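Local coordinates for protein phosphatidylinositol-specific phospholipase C1 (Streptomyces antibioticus, PDB 3H4X) that belongs to the calcium-dependent phosphoinositide phospholipase C family, a single-chain enzyme built on a TIM (beta/alpha) barrel, at residues 38-48 with 76-87. Sequence-based numbering, arbitrary orientation.
Sequences NAYEKEKYRYF and HSNPLGNNSNCE
The buried side chain of Asn85 plugs the loop 38-48 and bonds to its main chain almost like a further piece of backbone. Its ND2 gives one hydrogen to Ala39 O at 3.0 Å, in the carbonyl plane and on a lone pair, and the other to Tyr45 O at 2.9 Å, thereby tying the two sides of the loop together. With CG between the backbone N and the carbonyl carbon (chi1 57°), the amide of Asn85 is turned inward between these two carbonyls. Asn85 N donates to Tyr40 O, and Asn85 O accepts from Phe48 N at 2.9 Å. Asn85 OD1 lies at the edge of the Phe48 ring, 3.4 Å from CD1, and Cys86 SG makes an oblique sulfur-aromatic contact with the same ring. Tyr47 and Glu87 cross at about a right angle; Tyr47 CD1 lies 3.3 Å from Glu87 CD, while backbone N-H groups of Arg96, Thr97 and Lys98 hold the carboxylate oxygens. Further along, Tyr40 OH packs 3.2 Å from His76 CB and bonds to Asp62. The aliphatic chain of Lys42 runs alongside Ser84 O, CD 3.5 Å away, and NZ forms a salt bridge with Asp101; a water joins Lys42 N to Asn83 OD1. Lys42, Asn83 and Asp101 line an acetyl group pocket. Asn85 thus bridges the loops after barrel strand 31-36 and appended strand 73-74 of a TIM barrel.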
# COMPACT_ATOMS: atom_id res chain seq x y z
N ASN A 38 2.22 8.55 5.30
CA ASN A 38 2.92 9.71 4.73
C ASN A 38 4.44 9.65 4.89
O ASN A 38 5.06 10.58 5.41
CB ASN A 38 2.38 11.01 5.35
CG ASN A 38 1.08 11.46 4.73
OD1 ASN A 38 0.42 10.70 4.03
ND2 ASN A 38 0.72 12.71 4.99
N ALA A 39 5.02 8.55 4.42
CA ALA A 39 6.44 8.26 4.61
C ALA A 39 7.36 9.13 3.74
O ALA A 39 8.58 9.12 3.91
CB ALA A 39 6.71 6.79 4.35
N TYR A 40 6.75 9.86 2.81
CA TYR A 40 7.49 10.73 1.89
C TYR A 40 7.70 12.12 2.48
O TYR A 40 8.30 12.98 1.84
CB TYR A 40 6.69 10.86 0.58
CG TYR A 40 5.34 11.47 0.83
CD1 TYR A 40 5.16 12.85 0.81
CD2 TYR A 40 4.25 10.68 1.15
CE1 TYR A 40 3.94 13.42 1.07
CE2 TYR A 40 3.01 11.24 1.42
CZ TYR A 40 2.86 12.61 1.38
OH TYR A 40 1.65 13.22 1.64
N GLU A 41 7.20 12.34 3.69
CA GLU A 41 7.32 13.66 4.31
C GLU A 41 8.69 13.86 4.95
O GLU A 41 9.14 13.05 5.76
CB GLU A 41 6.20 13.89 5.32
CG GLU A 41 4.83 14.01 4.66
CD GLU A 41 3.77 14.54 5.60
OE1 GLU A 41 3.71 14.08 6.76
OE2 GLU A 41 2.99 15.41 5.16
N LYS A 42 9.34 14.97 4.59
CA LYS A 42 10.68 15.26 5.06
C LYS A 42 10.76 15.35 6.59
O LYS A 42 11.80 15.05 7.18
CB LYS A 42 11.20 16.54 4.40
CG LYS A 42 11.46 16.38 2.90
CD LYS A 42 11.70 17.72 2.20
CE LYS A 42 10.40 18.44 1.90
NZ LYS A 42 10.62 19.67 1.08
N GLU A 43 9.66 15.74 7.22
CA GLU A 43 9.60 15.84 8.68
C GLU A 43 9.73 14.48 9.36
O GLU A 43 10.22 14.38 10.49
CB GLU A 43 8.30 16.52 9.11
CG GLU A 43 8.14 16.71 10.61
CD GLU A 43 6.79 17.27 10.98
OE1 GLU A 43 5.86 17.19 10.15
OE2 GLU A 43 6.65 17.80 12.10
N LYS A 44 9.28 13.42 8.68
CA LYS A 44 9.40 12.07 9.22
C LYS A 44 10.75 11.46 8.85
O LYS A 44 11.43 10.89 9.71
CB LYS A 44 8.28 11.17 8.69
CG LYS A 44 6.88 11.58 9.09
CD LYS A 44 5.92 10.41 8.93
CE LYS A 44 4.48 10.82 9.18
NZ LYS A 44 4.00 11.71 8.10
N TYR A 45 11.11 11.58 7.58
CA TYR A 45 12.32 10.98 7.03
C TYR A 45 12.99 11.98 6.11
O TYR A 45 12.38 12.43 5.13
CB TYR A 45 11.98 9.69 6.28
CG TYR A 45 11.47 8.60 7.20
CD1 TYR A 45 12.31 8.00 8.12
CD2 TYR A 45 10.15 8.18 7.15
CE1 TYR A 45 11.86 7.02 8.98
CE2 TYR A 45 9.68 7.19 8.01
CZ TYR A 45 10.54 6.62 8.92
OH TYR A 45 10.08 5.64 9.77
N ARG A 46 14.22 12.34 6.42
CA ARG A 46 14.93 13.35 5.63
C ARG A 46 14.98 12.97 4.16
O ARG A 46 14.74 13.80 3.28
CB ARG A 46 16.34 13.56 6.18
CG ARG A 46 17.10 14.66 5.47
CD ARG A 46 18.42 14.97 6.15
NE ARG A 46 19.23 15.88 5.36
CZ ARG A 46 18.98 17.18 5.22
NH1 ARG A 46 17.93 17.72 5.83
NH2 ARG A 46 19.78 17.94 4.48
N TYR A 47 15.30 11.71 3.89
CA TYR A 47 15.29 11.16 2.54
C TYR A 47 14.39 9.94 2.51
O TYR A 47 14.24 9.25 3.52
CB TYR A 47 16.69 10.75 2.10
CG TYR A 47 17.65 11.91 1.94
CD1 TYR A 47 17.71 12.63 0.76
CD2 TYR A 47 18.50 12.27 2.98
CE1 TYR A 47 18.59 13.69 0.62
CE2 TYR A 47 19.38 13.32 2.85
CZ TYR A 47 19.42 14.03 1.67
OH TYR A 47 20.30 15.08 1.55
N PHE A 48 13.81 9.65 1.35
CA PHE A 48 13.01 8.45 1.22
C PHE A 48 13.83 7.20 1.57
O PHE A 48 13.29 6.22 2.07
CB PHE A 48 12.36 8.33 -0.16
CG PHE A 48 11.23 7.34 -0.18
CD1 PHE A 48 10.07 7.60 0.52
CD2 PHE A 48 11.34 6.14 -0.86
CE1 PHE A 48 9.02 6.69 0.53
CE2 PHE A 48 10.30 5.23 -0.86
CZ PHE A 48 9.14 5.51 -0.17
N HIS A 76 1.52 15.98 0.09
CA HIS A 76 0.41 15.84 1.02
C HIS A 76 -0.75 16.75 0.63
O HIS A 76 -1.90 16.32 0.54
CB HIS A 76 0.85 16.16 2.44
CG HIS A 76 -0.25 16.06 3.44
ND1 HIS A 76 -0.52 14.90 4.14
CD2 HIS A 76 -1.17 16.96 3.85
CE1 HIS A 76 -1.55 15.10 4.94
NE2 HIS A 76 -1.97 16.34 4.78
N SER A 77 -0.43 18.02 0.40
CA SER A 77 -1.43 19.02 0.07
C SER A 77 -1.44 19.29 -1.43
O SER A 77 -0.59 18.77 -2.17
CB SER A 77 -1.16 20.30 0.86
OG SER A 77 -1.29 20.05 2.25
N ASN A 78 -2.40 20.09 -1.87
CA ASN A 78 -2.51 20.42 -3.28
C ASN A 78 -1.14 20.77 -3.83
O ASN A 78 -0.49 21.69 -3.35
CB ASN A 78 -3.46 21.60 -3.47
CG ASN A 78 -3.78 21.84 -4.91
OD1 ASN A 78 -3.91 20.90 -5.69
ND2 ASN A 78 -3.90 23.11 -5.29
N PRO A 79 -0.68 20.02 -4.85
CA PRO A 79 0.73 20.18 -5.20
C PRO A 79 1.10 21.48 -5.90
O PRO A 79 0.35 21.99 -6.74
CB PRO A 79 1.00 18.98 -6.13
CG PRO A 79 -0.33 18.56 -6.63
CD PRO A 79 -1.32 18.90 -5.55
N LEU A 80 2.25 22.00 -5.52
CA LEU A 80 2.92 23.06 -6.26
C LEU A 80 4.31 22.49 -6.48
O LEU A 80 5.14 22.47 -5.58
CB LEU A 80 2.97 24.34 -5.44
CG LEU A 80 3.25 25.63 -6.22
CD1 LEU A 80 3.07 26.85 -5.33
CD2 LEU A 80 4.63 25.62 -6.87
N GLY A 81 4.54 21.97 -7.69
CA GLY A 81 5.66 21.08 -7.91
C GLY A 81 5.42 19.78 -7.15
O GLY A 81 4.41 19.10 -7.37
N ASN A 82 6.34 19.45 -6.25
CA ASN A 82 6.21 18.31 -5.36
C ASN A 82 6.66 18.73 -3.98
O ASN A 82 7.33 19.75 -3.83
CB ASN A 82 7.08 17.14 -5.83
CG ASN A 82 6.69 16.64 -7.20
OD1 ASN A 82 5.82 15.78 -7.34
ND2 ASN A 82 7.34 17.17 -8.23
N ASN A 83 6.31 17.96 -2.97
CA ASN A 83 6.79 18.20 -1.62
C ASN A 83 7.04 16.83 -1.01
O ASN A 83 6.13 16.16 -0.53
CB ASN A 83 5.76 19.01 -0.82
CG ASN A 83 6.24 19.35 0.57
OD1 ASN A 83 7.16 18.72 1.10
ND2 ASN A 83 5.60 20.33 1.19
N SER A 84 8.30 16.39 -1.08
CA SER A 84 8.63 15.01 -0.79
C SER A 84 10.09 14.88 -0.41
O SER A 84 10.89 15.79 -0.63
CB SER A 84 8.37 14.15 -2.02
OG SER A 84 9.43 14.31 -2.95
N ASN A 85 10.42 13.72 0.15
CA ASN A 85 11.80 13.40 0.50
C ASN A 85 12.48 12.53 -0.56
O ASN A 85 13.55 11.99 -0.34
CB ASN A 85 11.86 12.72 1.87
CG ASN A 85 11.02 11.47 1.94
OD1 ASN A 85 10.59 10.93 0.92
ND2 ASN A 85 10.78 10.99 3.15
N CYS A 86 11.85 12.42 -1.73
CA CYS A 86 12.37 11.60 -2.81
C CYS A 86 13.43 12.36 -3.61
O CYS A 86 13.27 13.56 -3.85
CB CYS A 86 11.23 11.14 -3.72
SG CYS A 86 9.89 10.34 -2.81
N GLU A 87 14.50 11.68 -4.01
CA GLU A 87 15.64 12.33 -4.68
C GLU A 87 15.82 11.95 -6.14
O GLU A 87 16.55 12.62 -6.86
CB GLU A 87 16.97 11.98 -4.02
CG GLU A 87 17.07 11.94 -2.54
CD GLU A 87 18.39 11.28 -2.13
OE1 GLU A 87 18.35 10.18 -1.54
OE2 GLU A 87 19.47 11.84 -2.44
O HOH W 1 7.58 16.87 3.07